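Sensor histidine kinase (Pseudomonas syringae pv. tomato, PDB 3CIT) probably acts as a two-component sensor histidine kinase that signals by phosphorelay, with this chain holding only its GAF domain and not the kinase part. Local coordinates at residues A[8-13]-A[127-132]; A[98-103]-A[132-137]; A[39-44]-A[115-120]. All blocks are in the same frame, centred on the assembly; numbering follows the deposited sequence.

Interaction 1: A[8-13]-A[127-132]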
ATOM      1  N   GLN A   8     -21.467   2.891   8.193  1.00 28.95           N
ATOM      2  CA  GLN A   8     -22.104   3.612   7.078  1.00 28.31           C
ATOM      3  C   GLN A   8     -21.095   4.191   6.054  1.00 27.33           C
ATOM      4  O   GLN A   8     -21.332   4.191   4.846  1.00 25.71           O
ATOM      5  CB  GLN A   8     -23.009   4.735   7.614  1.00 28.98           C
ATOM      6  CG  GLN A   8     -24.271   4.231   8.326  1.00 32.59           C
ATOM      7  CD  GLN A   8     -25.259   3.564   7.368  1.00 37.59           C
ATOM      8  OE1 GLN A   8     -25.095   2.394   6.989  1.00 41.24           O
ATOM      9  NE2 GLN A   8     -26.294   4.309   6.975  1.00 40.77           N
ATOM     10  N   SER A   9     -19.969   4.696   6.538  1.00 26.76           N
ATOM     11  CA  SER A   9     -18.917   5.126   5.623  1.00 26.00           C
ATOM     12  C   SER A   9     -18.355   3.962   4.837  1.00 24.56           C
ATOM     13  O   SER A   9     -18.050   4.110   3.644  1.00 23.10           O
ATOM     14  CB  SER A   9     -17.794   5.840   6.368  1.00 26.85           C
ATOM     15  OG  SER A   9     -18.281   7.043   6.922  1.00 27.55           O
ATOM     16  N   ARG A  10     -18.211   2.808   5.498  1.00 23.08           N
ATOM     17  CA  ARG A  10     -17.702   1.639   4.823  1.00 22.73           C
ATOM     18  C   ARG A  10     -18.707   1.153   3.765  1.00 22.29           C
ATOM     19  O   ARG A  10     -18.306   0.762   2.680  1.00 22.22           O
ATOM     20  CB  ARG A  10     -17.287   0.561   5.821  1.00 22.04           C
ATOM     21  CG  ARG A  10     -15.932   0.914   6.459  1.00 21.79           C
ATOM     22  CD  ARG A  10     -15.562   0.085   7.718  1.00 25.00           C
ATOM     23  NE  ARG A  10     -14.102   0.107   7.875  1.00 24.48           N
ATOM     24  CZ  ARG A  10     -13.433  -0.316   8.948  1.00 25.84           C
ATOM     25  NH1 ARG A  10     -12.108  -0.283   8.926  1.00 28.21           N
ATOM     26  NH2 ARG A  10     -14.055  -0.841   9.980  1.00 26.37           N
ATOM     27  N   ALA A  11     -19.997   1.209   4.058  1.00 21.62           N
ATOM     28  CA  ALA A  11     -21.014   0.906   3.034  1.00 21.30           C
ATOM     29  C   ALA A  11     -20.875   1.818   1.809  1.00 21.27           C
ATOM     30  O   ALA A  11     -20.931   1.337   0.664  1.00 21.21           O
ATOM     31  CB  ALA A  11     -22.461   0.972   3.641  1.00 21.63           C
ATOM     32  N   ALA A  12     -20.645   3.118   2.026  1.00 21.55           N
ATOM     33  CA  ALA A  12     -20.466   4.100   0.925  1.00 21.23           C
ATOM     34  C   ALA A  12     -19.232   3.820   0.056  1.00 22.13           C
ATOM     35  O   ALA A  12     -19.274   3.943  -1.192  1.00 20.57           O
ATOM     36  CB  ALA A  12     -20.393   5.528   1.487  1.00 21.05           C
ATOM     37  N   ARG A  13     -18.138   3.417   0.709  1.00 22.40           N
ATOM     38  CA  ARG A  13     -16.895   3.005   0.010  1.00 22.13           C
ATOM     39  C   ARG A  13     -17.127   1.760  -0.825  1.00 22.85           C
ATOM     40  O   ARG A  13     -16.731   1.704  -1.994  1.00 22.15           O
ATOM     41  CB  ARG A  13     -15.777   2.747   1.015  1.00 22.99           C
ATOM     42  CG  ARG A  13     -15.318   3.996   1.721  1.00 22.56           C
ATOM     43  CD  ARG A  13     -14.482   3.725   2.969  1.00 23.45           C
ATOM     44  NE  ARG A  13     -14.318   4.998   3.660  1.00 23.78           N
ATOM     45  CZ  ARG A  13     -14.376   5.224   4.961  1.00 23.63           C
ATOM     46  NH1 ARG A  13     -14.420   4.249   5.844  1.00 26.15           N
ATOM     47  NH2 ARG A  13     -14.271   6.470   5.382  1.00 24.74           N
ATOM     48  N   ASP A 127     -10.200  10.979   4.761  1.00 19.71           N
ATOM     49  CA  ASP A 127      -9.986   9.856   5.648  1.00 21.34           C
ATOM     50  C   ASP A 127      -9.197   8.770   4.918  1.00 20.81           C
ATOM     51  O   ASP A 127      -9.405   8.532   3.725  1.00 20.40           O
ATOM     52  CB  ASP A 127     -11.341   9.337   6.115  1.00 21.51           C
ATOM     53  CG  ASP A 127     -12.069  10.332   7.039  1.00 28.44           C
ATOM     54  OD1 ASP A 127     -11.491  11.386   7.419  1.00 30.75           O
ATOM     55  OD2 ASP A 127     -13.232  10.034   7.397  1.00 33.79           O
ATOM     56  N   GLY A 128      -8.288   8.112   5.619  1.00 20.82           N
ATOM     57  CA  GLY A 128      -7.424   7.126   5.004  1.00 22.05           C
ATOM     58  C   GLY A 128      -8.160   6.069   4.207  1.00 21.95           C
ATOM     59  O   GLY A 128      -7.701   5.673   3.131  1.00 22.63           O
ATOM     60  N   GLU A 129      -9.307   5.614   4.696  0.60 21.64           N
ATOM     61  CA  GLU A 129      -9.990   4.551   3.973  0.60 21.56           C
ATOM     62  C   GLU A 129     -10.784   5.058   2.744  0.60 21.08           C
ATOM     63  O   GLU A 129     -11.100   4.278   1.837  0.60 21.15           O
ATOM     64  CB  GLU A 129     -10.858   3.738   4.909  0.60 21.95           C
ATOM     65  CG  GLU A 129     -10.754   2.308   4.615  0.60 21.26           C
ATOM     66  CD  GLU A 129     -11.464   1.481   5.612  0.60 21.36           C
ATOM     67  OE1 GLU A 129     -12.627   1.805   5.957  0.60 20.14           O
ATOM     68  OE2 GLU A 129     -10.823   0.509   6.045  0.60 17.62           O
ATOM     69  N   ASP A 130     -11.113   6.345   2.723  1.00 21.01           N
ATOM     70  CA  ASP A 130     -11.537   6.994   1.483  1.00 20.92           C
ATOM     71  C   ASP A 130     -10.397   6.997   0.473  1.00 20.52           C
ATOM     72  O   ASP A 130     -10.598   6.681  -0.687  1.00 20.32           O
ATOM     73  CB  ASP A 130     -12.037   8.433   1.714  1.00 20.64           C
ATOM     74  CG  ASP A 130     -13.394   8.506   2.366  1.00 22.90           C
ATOM     75  OD1 ASP A 130     -14.095   7.472   2.454  1.00 20.79           O
ATOM     76  OD2 ASP A 130     -13.778   9.627   2.735  1.00 24.57           O
ATOM     77  N   ILE A 131      -9.201   7.374   0.922  1.00 20.66           N
ATOM     78  CA  ILE A 131      -8.032   7.375   0.064  1.00 20.59           C
ATOM     79  C   ILE A 131      -7.719   5.985  -0.490  1.00 20.32           C
ATOM     80  O   ILE A 131      -7.522   5.834  -1.697  1.00 19.11           O
ATOM     81  CB  ILE A 131      -6.803   7.960   0.781  1.00 20.91           C
ATOM     82  CG1 ILE A 131      -7.020   9.455   1.053  1.00 21.11           C
ATOM     83  CG2 ILE A 131      -5.517   7.751  -0.116  1.00 22.04           C
ATOM     84  CD1 ILE A 131      -5.905  10.128   1.857  1.00 22.09           C
ATOM     85  N   GLU A 132      -7.748   4.970   0.381  1.00 20.26           N
ATOM     86  CA  GLU A 132      -7.544   3.597  -0.044  1.00 20.30           C
ATOM     87  C   GLU A 132      -8.585   3.108  -1.068  1.00 19.61           C
ATOM     88  O   GLU A 132      -8.246   2.397  -1.995  1.00 20.40           O
ATOM     89  CB  GLU A 132      -7.581   2.654   1.160  1.00 20.84           C
ATOM     90  CG  GLU A 132      -6.421   2.717   2.074  1.00 24.26           C
ATOM     91  CD  GLU A 132      -6.529   1.597   3.146  1.00 23.24           C
ATOM     92  OE1 GLU A 132      -7.332   1.710   4.046  1.00 29.87           O
ATOM     93  OE2 GLU A 132      -5.803   0.619   3.051  1.00 33.32           O
TER
HETATM   94  O   HOH W   1     -15.242   9.291   5.040  1.00 39.98           O
HETATM   95  O   HOH W   2     -14.158   7.194   8.362  1.00 59.77           O

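Interaction 2: A[98-103]-A[132-137]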
ATOM      1  N   CYS A  98      -4.601  21.872  -2.423  1.00 19.62           N
ATOM      2  CA  CYS A  98      -4.617  20.484  -1.959  1.00 20.81           C
ATOM      3  C   CYS A  98      -4.743  19.613  -3.206  1.00 20.66           C
ATOM      4  O   CYS A  98      -5.635  19.839  -4.033  1.00 21.59           O
ATOM      5  CB  CYS A  98      -5.832  20.261  -1.001  1.00 21.27           C
ATOM      6  SG  CYS A  98      -5.525  21.053   0.521  1.00 26.99           S
ATOM      7  N   VAL A  99      -3.892  18.593  -3.296  1.00 19.65           N
ATOM      8  CA  VAL A  99      -3.882  17.645  -4.398  1.00 20.03           C
ATOM      9  C   VAL A  99      -3.642  16.231  -3.870  1.00 19.09           C
ATOM     10  O   VAL A  99      -2.788  16.018  -3.015  1.00 18.19           O
ATOM     11  CB  VAL A  99      -2.792  18.010  -5.413  1.00 20.02           C
ATOM     12  CG1 VAL A  99      -2.693  16.938  -6.559  1.00 22.62           C
ATOM     13  CG2 VAL A  99      -3.068  19.409  -5.973  1.00 21.39           C
ATOM     14  N   LEU A 100      -4.394  15.286  -4.412  1.00 19.47           N
ATOM     15  CA  LEU A 100      -4.238  13.851  -4.134  1.00 20.26           C
ATOM     16  C   LEU A 100      -3.890  13.145  -5.448  1.00 20.11           C
ATOM     17  O   LEU A 100      -4.615  13.278  -6.456  1.00 20.78           O
ATOM     18  CB  LEU A 100      -5.529  13.305  -3.525  1.00 20.73           C
ATOM     19  CG  LEU A 100      -5.608  11.817  -3.207  1.00 19.98           C
ATOM     20  CD1 LEU A 100      -4.550  11.355  -2.151  1.00 18.77           C
ATOM     21  CD2 LEU A 100      -7.059  11.332  -2.837  1.00 20.82           C
ATOM     22  N   LEU A 101      -2.779  12.414  -5.442  1.00 21.20           N
ATOM     23  CA  LEU A 101      -2.332  11.634  -6.594  1.00 21.37           C
ATOM     24  C   LEU A 101      -2.607  10.160  -6.332  1.00 22.52           C
ATOM     25  O   LEU A 101      -2.262   9.663  -5.252  1.00 21.97           O
ATOM     26  CB  LEU A 101      -0.829  11.855  -6.792  1.00 21.09           C
ATOM     27  CG  LEU A 101      -0.367  13.311  -6.989  1.00 22.78           C
ATOM     28  CD1 LEU A 101       1.136  13.309  -7.250  1.00 24.26           C
ATOM     29  CD2 LEU A 101      -1.100  13.937  -8.121  1.00 22.41           C
ATOM     30  N   LEU A 102      -3.215   9.480  -7.307  1.00 21.58           N
ATOM     31  CA  LEU A 102      -3.499   8.044  -7.260  1.00 21.72           C
ATOM     32  C   LEU A 102      -2.956   7.410  -8.557  1.00 21.97           C
ATOM     33  O   LEU A 102      -3.539   7.563  -9.621  1.00 21.42           O
ATOM     34  CB  LEU A 102      -5.001   7.781  -7.121  1.00 21.89           C
ATOM     35  CG  LEU A 102      -5.687   8.616  -6.019  1.00 23.41           C
ATOM     36  CD1 LEU A 102      -7.170   8.785  -6.198  1.00 25.73           C
ATOM     37  CD2 LEU A 102      -5.310   7.994  -4.638  1.00 25.36           C
ATOM     38  N   PRO A 103      -1.845   6.692  -8.463  1.00 21.27           N
ATOM     39  CA  PRO A 103      -1.259   6.093  -9.627  1.00 21.13           C
ATOM     40  C   PRO A 103      -2.131   5.037 -10.276  1.00 20.90           C
ATOM     41  O   PRO A 103      -2.889   4.322  -9.594  1.00 20.58           O
ATOM     42  CB  PRO A 103       0.018   5.420  -9.090  1.00 20.52           C
ATOM     43  CG  PRO A 103       0.284   6.028  -7.810  1.00 24.46           C
ATOM     44  CD  PRO A 103      -1.031   6.443  -7.253  1.00 22.82           C
ATOM     45  N   GLU A 132      -7.748   4.970   0.381  1.00 20.26           N
ATOM     46  CA  GLU A 132      -7.544   3.597  -0.044  1.00 20.30           C
ATOM     47  C   GLU A 132      -8.585   3.108  -1.068  1.00 19.61           C
ATOM     48  O   GLU A 132      -8.246   2.397  -1.995  1.00 20.40           O
ATOM     49  CB  GLU A 132      -7.581   2.654   1.160  1.00 20.84           C
ATOM     50  CG  GLU A 132      -6.421   2.717   2.074  1.00 24.26           C
ATOM     51  CD  GLU A 132      -6.529   1.597   3.146  1.00 23.24           C
ATOM     52  OE1 GLU A 132      -7.332   1.710   4.046  1.00 29.87           O
ATOM     53  OE2 GLU A 132      -5.803   0.619   3.051  1.00 33.32           O
ATOM     54  N   SER A 133      -9.840   3.495  -0.887  1.00 20.51           N
ATOM     55  CA  SER A 133     -10.907   3.163  -1.825  1.00 19.97           C
ATOM     56  C   SER A 133     -10.669   3.841  -3.175  1.00 20.62           C
ATOM     57  O   SER A 133     -10.799   3.196  -4.224  1.00 19.27           O
ATOM     58  CB  SER A 133     -12.272   3.539  -1.212  1.00 19.97           C
ATOM     59  OG  SER A 133     -12.471   2.806  -0.028  1.00 19.93           O
ATOM     60  N   LEU A 134     -10.316   5.132  -3.168  1.00 20.27           N
ATOM     61  CA  LEU A 134      -9.996   5.838  -4.414  1.00 21.56           C
ATOM     62  C   LEU A 134      -8.782   5.232  -5.111  1.00 21.24           C
ATOM     63  O   LEU A 134      -8.776   5.134  -6.330  1.00 21.86           O
ATOM     64  CB  LEU A 134      -9.767   7.339  -4.180  1.00 21.26           C
ATOM     65  CG  LEU A 134     -11.003   8.099  -3.691  1.00 24.35           C
ATOM     66  CD1 LEU A 134     -10.709   9.557  -3.435  1.00 28.56           C
ATOM     67  CD2 LEU A 134     -12.150   7.974  -4.701  1.00 27.85           C
ATOM     68  N   GLN A 135      -7.769   4.827  -4.353  1.00 22.51           N
ATOM     69  CA  GLN A 135      -6.626   4.133  -4.935  1.00 22.00           C
ATOM     70  C   GLN A 135      -7.042   2.830  -5.620  1.00 22.69           C
ATOM     71  O   GLN A 135      -6.604   2.522  -6.730  1.00 22.38           O
ATOM     72  CB  GLN A 135      -5.530   3.872  -3.887  1.00 23.51           C
ATOM     73  CG  GLN A 135      -4.317   3.135  -4.514  1.00 23.96           C
ATOM     74  CD  GLN A 135      -3.628   3.937  -5.683  1.00 29.61           C
ATOM     75  OE1 GLN A 135      -3.862   3.695  -6.921  1.00 29.13           O
ATOM     76  NE2 GLN A 135      -2.792   4.900  -5.283  1.00 29.50           N
ATOM     77  N   LEU A 136      -7.898   2.043  -4.978  1.00 21.99           N
ATOM     78  CA  LEU A 136      -8.417   0.847  -5.653  1.00 21.13           C
ATOM     79  C   LEU A 136      -9.248   1.196  -6.900  1.00 20.77           C
ATOM     80  O   LEU A 136      -9.173   0.520  -7.927  1.00 19.90           O
ATOM     81  CB  LEU A 136      -9.236  -0.023  -4.696  1.00 21.03           C
ATOM     82  CG  LEU A 136      -9.770  -1.331  -5.303  1.00 21.76           C
ATOM     83  CD1 LEU A 136      -8.605  -2.223  -5.811  1.00 20.03           C
ATOM     84  CD2 LEU A 136     -10.623  -2.084  -4.276  1.00 19.86           C
ATOM     85  N   LEU A 137     -10.092   2.213  -6.819  1.00 22.37           N
ATOM     86  CA  LEU A 137     -10.846   2.645  -8.023  1.00 22.16           C
ATOM     87  C   LEU A 137      -9.888   2.981  -9.204  1.00 21.26           C
ATOM     88  O   LEU A 137     -10.150   2.609 -10.376  1.00 20.82           O
ATOM     89  CB  LEU A 137     -11.690   3.856  -7.694  1.00 23.24           C
ATOM     90  CG  LEU A 137     -12.760   4.233  -8.686  1.00 25.12           C
ATOM     91  CD1 LEU A 137     -13.668   3.013  -8.903  1.00 25.86           C
ATOM     92  CD2 LEU A 137     -13.536   5.416  -8.069  1.00 24.28           C
TER

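Interaction 3: A[39-44]-A[115-120]. With SO4 (sulfate ion), chain C.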
ATOM      1  N   ARG A  39     -16.776  10.575 -10.246  1.00 23.24           N
ATOM      2  CA  ARG A  39     -17.162   9.899  -8.995  1.00 23.11           C
ATOM      3  C   ARG A  39     -16.126  10.051  -7.887  1.00 22.42           C
ATOM      4  O   ARG A  39     -16.492  10.207  -6.716  1.00 21.39           O
ATOM      5  CB  ARG A  39     -17.442   8.425  -9.259  1.00 23.14           C
ATOM      6  CG  ARG A  39     -18.724   8.268 -10.034  1.00 24.04           C
ATOM      7  CD  ARG A  39     -19.206   6.877 -10.060  1.00 25.29           C
ATOM      8  NE  ARG A  39     -20.405   6.755 -10.859  1.00 26.04           N
ATOM      9  CZ  ARG A  39     -21.081   5.628 -10.984  1.00 28.30           C
ATOM     10  NH1 ARG A  39     -20.682   4.532 -10.341  1.00 28.47           N
ATOM     11  NH2 ARG A  39     -22.175   5.611 -11.719  1.00 30.06           N
ATOM     12  N   ALA A  40     -14.840   9.986  -8.254  1.00 21.43           N
ATOM     13  CA  ALA A  40     -13.758  10.148  -7.310  1.00 21.53           C
ATOM     14  C   ALA A  40     -13.778  11.561  -6.728  1.00 21.02           C
ATOM     15  O   ALA A  40     -13.732  11.727  -5.514  1.00 21.89           O
ATOM     16  CB  ALA A  40     -12.366   9.814  -7.979  1.00 19.99           C
ATOM     17  N   CYS A  41     -13.877  12.582  -7.577  1.00 21.49           N
ATOM     18  CA  CYS A  41     -13.994  13.954  -7.085  1.00 21.54           C
ATOM     19  C   CYS A  41     -15.181  14.140  -6.131  1.00 22.02           C
ATOM     20  O   CYS A  41     -15.012  14.717  -5.056  1.00 24.21           O
ATOM     21  CB  CYS A  41     -14.051  14.959  -8.249  1.00 21.58           C
ATOM     22  SG  CYS A  41     -12.495  15.095  -9.141  1.00 22.63           S
ATOM     23  N   ALA A  42     -16.354  13.637  -6.498  1.00 21.17           N
ATOM     24  CA  ALA A  42     -17.546  13.776  -5.686  1.00 21.61           C
ATOM     25  C   ALA A  42     -17.388  13.077  -4.346  1.00 22.24           C
ATOM     26  O   ALA A  42     -17.822  13.597  -3.305  1.00 21.89           O
ATOM     27  CB  ALA A  42     -18.816  13.236  -6.438  1.00 23.13           C
ATOM     28  N   PHE A  43     -16.753  11.911  -4.382  1.00 21.19           N
ATOM     29  CA  PHE A  43     -16.660  11.028  -3.214  1.00 21.77           C
ATOM     30  C   PHE A  43     -15.961  11.712  -2.047  1.00 20.98           C
ATOM     31  O   PHE A  43     -16.358  11.555  -0.909  1.00 20.89           O
ATOM     32  CB  PHE A  43     -15.970   9.709  -3.554  1.00 21.16           C
ATOM     33  CG  PHE A  43     -16.158   8.660  -2.485  1.00 22.10           C
ATOM     34  CD1 PHE A  43     -17.399   8.071  -2.290  1.00 21.97           C
ATOM     35  CD2 PHE A  43     -15.118   8.294  -1.652  1.00 23.28           C
ATOM     36  CE1 PHE A  43     -17.591   7.112  -1.267  1.00 25.05           C
ATOM     37  CE2 PHE A  43     -15.329   7.324  -0.635  1.00 23.44           C
ATOM     38  CZ  PHE A  43     -16.550   6.767  -0.458  1.00 22.57           C
ATOM     39  N   VAL A  44     -14.953  12.517  -2.356  1.00 21.14           N
ATOM     40  CA  VAL A  44     -14.174  13.214  -1.328  1.00 21.54           C
ATOM     41  C   VAL A  44     -14.355  14.737  -1.362  1.00 21.71           C
ATOM     42  O   VAL A  44     -13.576  15.463  -0.750  1.00 22.08           O
ATOM     43  CB  VAL A  44     -12.664  12.819  -1.368  1.00 20.91           C
ATOM     44  CG1 VAL A  44     -12.451  11.364  -0.861  1.00 20.70           C
ATOM     45  CG2 VAL A  44     -12.055  13.071  -2.754  1.00 22.67           C
ATOM     46  N   LEU A 115      -4.407   9.455 -11.492  1.00 21.53           N
ATOM     47  CA  LEU A 115      -5.627  10.180 -11.221  1.00 21.99           C
ATOM     48  C   LEU A 115      -5.258  11.305 -10.252  1.00 23.32           C
ATOM     49  O   LEU A 115      -4.640  11.047  -9.201  1.00 24.56           O
ATOM     50  CB  LEU A 115      -6.671   9.193 -10.657  1.00 23.35           C
ATOM     51  CG  LEU A 115      -8.099   9.636 -10.405  1.00 24.28           C
ATOM     52  CD1 LEU A 115      -8.718  10.113 -11.714  1.00 22.97           C
ATOM     53  CD2 LEU A 115      -8.932   8.456  -9.746  1.00 23.00           C
ATOM     54  N   VAL A 116      -5.582  12.544 -10.613  1.00 21.98           N
ATOM     55  CA  VAL A 116      -5.174  13.711  -9.868  1.00 21.67           C
ATOM     56  C   VAL A 116      -6.458  14.381  -9.400  1.00 22.45           C
ATOM     57  O   VAL A 116      -7.256  14.844 -10.222  1.00 22.61           O
ATOM     58  CB  VAL A 116      -4.336  14.704 -10.718  1.00 21.99           C
ATOM     59  CG1 VAL A 116      -3.879  15.976  -9.856  1.00 21.68           C
ATOM     60  CG2 VAL A 116      -3.076  14.042 -11.350  1.00 21.16           C
ATOM     61  N   LEU A 117      -6.696  14.385  -8.095  1.00 21.73           N
ATOM     62  CA  LEU A 117      -7.817  15.117  -7.529  1.00 21.39           C
ATOM     63  C   LEU A 117      -7.247  16.355  -6.868  1.00 21.76           C
ATOM     64  O   LEU A 117      -6.139  16.329  -6.309  1.00 22.11           O
ATOM     65  CB  LEU A 117      -8.557  14.265  -6.486  1.00 21.66           C
ATOM     66  CG  LEU A 117      -8.890  12.818  -6.889  1.00 24.68           C
ATOM     67  CD1 LEU A 117      -9.770  12.136  -5.768  1.00 23.15           C
ATOM     68  CD2 LEU A 117      -9.528  12.758  -8.235  1.00 24.22           C
ATOM     69  N   ALA A 118      -7.991  17.458  -6.913  1.00 20.42           N
ATOM     70  CA  ALA A 118      -7.475  18.715  -6.403  1.00 19.66           C
ATOM     71  C   ALA A 118      -8.609  19.555  -5.883  1.00 20.54           C
ATOM     72  O   ALA A 118      -9.732  19.402  -6.337  1.00 22.48           O
ATOM     73  CB  ALA A 118      -6.720  19.478  -7.504  1.00 18.92           C
ATOM     74  N   ASN A 119      -8.330  20.447  -4.944  1.00 20.20           N
ATOM     75  CA  ASN A 119      -9.372  21.293  -4.392  1.00 20.04           C
ATOM     76  C   ASN A 119      -8.945  22.760  -4.409  1.00 20.56           C
ATOM     77  O   ASN A 119      -7.772  23.081  -4.201  1.00 19.79           O
ATOM     78  CB  ASN A 119      -9.731  20.832  -2.978  1.00 20.41           C
ATOM     79  CG  ASN A 119     -11.120  21.266  -2.560  1.00 21.36           C
ATOM     80  OD1 ASN A 119     -12.109  20.964  -3.261  1.00 20.01           O
ATOM     81  ND2 ASN A 119     -11.213  22.049  -1.445  1.00 20.67           N
ATOM     82  N   SER A 120      -9.917  23.649  -4.645  1.00 20.49           N
ATOM     83  CA  SER A 120      -9.659  25.076  -4.730  1.00 20.59           C
ATOM     84  C   SER A 120      -9.357  25.735  -3.398  1.00 20.99           C
ATOM     85  O   SER A 120      -8.828  26.837  -3.384  1.00 21.40           O
ATOM     86  CB  SER A 120     -10.860  25.779  -5.365  1.00 21.30           C
ATOM     87  OG  SER A 120     -12.021  25.574  -4.575  1.00 20.57           O
TER
HETATM   88  S   SO4 C   1     -23.253   9.318 -11.862  0.50 66.51           S
HETATM   89  O1  SO4 C   1     -23.537   8.204 -12.762  0.50 66.24           O
HETATM   90  O2  SO4 C   1     -22.062   9.057 -11.064  0.50 65.88           O
HETATM   91  O3  SO4 C   1     -23.034  10.526 -12.651  0.50 66.51           O
HETATM   92  O4  SO4 C   1     -24.397   9.513 -10.973  0.50 67.00           O

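Interaction 1: A[8-13]-A[127-132]
The helices carrying R13 and D130 run nearly parallel, at 13°, with their short axes 10.5 Å apart and the CA atoms of these two residues 6.8 Å apart. They are the N-terminal helix and the long C-terminal helix of the GAF domain. A salt-bridge network of R10, R13, E129 and D130 joins them. R13 and E129 are its inner members. The R13 chain is extended from CG to NE, and it crosses both acidic side chains at about a right angle. R13 grips D130 side-on, with NE and NH2 both donating to OD1. The bond from R13 NE to D130 OD1 is 2.8 Å, that from R13 NH2 to the same oxygen 3.1 Å. Both nitrogens come from one side of the carboxylate plane. NE arrives on the anti side, while NH2 sits well above the plane. The guanidinium is sandwiched, with S9 CB over one face and E129 CB over the other, each offset toward the rim.

R10 also works side-on, but gives one nitrogen to each carboxylate oxygen of E129. R10 NE meets the syn lone pair of E129 OE1 at 3.0 Å, and the N-H points at it at 159°. R13 NH1 adds a weak bond to this same OE1. E129 was modelled in two conformers, and these bonds belong to one of them, so they may be partial.

The network continues into the tetramer. R10 also donates to the backbone oxygens of P126 and A125 of a second subunit. E129 OE2 has a salt bridge to R15 of a third subunit. D127 OD1 accepts from Q6 of the second subunit. D127 OD2 reaches R13 through solvent: one water donates to it and accepts from R13 NH2, at 3.1 Å from each.

Interaction 2: A[98-103]-A[132-137]
P103 CD lies close to the plane of the Q135 amide, and L102 CB stands off to one side of that plane, shifted along it. The side chains of P103 and Q135 cross at about a right angle. Carbon CD of Q135 is 3.9 Å from CD of P103. The amide gets there because Q135 CG is anti to the backbone N (chi1 -180°) and the chain then bends at chi2. L102 and Q135 slide past each other in opposite directions, with L102 CD2 4.0 Å from the backbone N of Q135.

The rest is leucine packing in the core between helix and sheet of the GAF domain. L102 CD1 presses on L134 CB at 3.6 Å, which is the tighter of the two leucine contacts. Further back along the strand, L100 CD2 meets L134 CD1 methyl to methyl, at 4.1 Å.

The short axes of strand and helix are 7.9 Å apart and inclined at 42°. L102 and Q135 are the point of nearest CA approach. Strand 98-105 lies between strands 87-90 and 111-119 in the antiparallel sheet. P86 covers L102 and Q135. L134 also touches L117 of strand 111-119 and L16 of helix 3-26, so the C-terminal helix is packed between the sheet and the N-terminal helix.

Interaction 3: A[39-44]-A[115-120]
The side chain of L117 leaves the strand toward the C-terminal end of helix 29-43 and V44 after it. A40 CB lies 4.1 Å from each of the L117 methyls, CD1 and CD2. The outer partners are divided: C41 SG meets L117 CD2 at 3.9 Å, and V44 CG2 meets L117 CD1, also at 3.9 Å. The fork thus straddles A40. CD1 also comes near the backbone O of A40. L117 CG, from which both methyls branch toward the helix, is set anti to the carbonyl carbon (chi1 -47°). V44 and L117 cross at about a right angle. V44 uses CG2, the branch held between its backbone N and carbonyl carbon.

A40 points its CB at the strand and serves two leucines. Besides L117 it meets CD2 of L115, at 4.1 Å. L115 and L117 both face the helix, while V116 between them faces away. The side-chain contacts are apolar, and no hydrogen bond crosses. The helix is inclined at 37° to the strand, with the short axes 9.1 Å apart. This is helix-on-sheet packing of the GAF fold.

R39 turns to another side of the helix. It holds a sulfate, probably from the crystallisation liquor, with two nitrogens. R39 NE donates to sulfate O2 at 2.8 Å, and R39 NH2 donates to O1 at 3.1 Å in a straighter bond (165°). R39 NH1 is used by E23 and T20 of helix 3-26, which helps to fix the guanidinium.

L134 of helix 128-156 touches A40, V44 and L117, so it closes one side of the cluster. L37 of the same helix as A40 adds to the cover of L115 and L117. Strand 111-119 itself lies between strands 48-53 and 98-105 of the sheet.

From the N terminus, helix 3-26 comes first, and its segment 8-13 waits longest for its partner: interaction 1 closes only at 127-132. Interaction 3 opens at 39-44 and closes at 115-120, wholly within that span. Interaction 2 opens at 98-103 and closes at 132-137, so it crosses both others. It shares E132 with interaction 1. Strands 98-105 and 111-119 are sheet neighbours, and probable backbone hydrogen bonds of L100 with L117 and L102 with L115 join interactions 2 and 3. F43 packs against R13 and D130, which links 3 to 1. Together the contacts tie three helices to one antiparallel sheet.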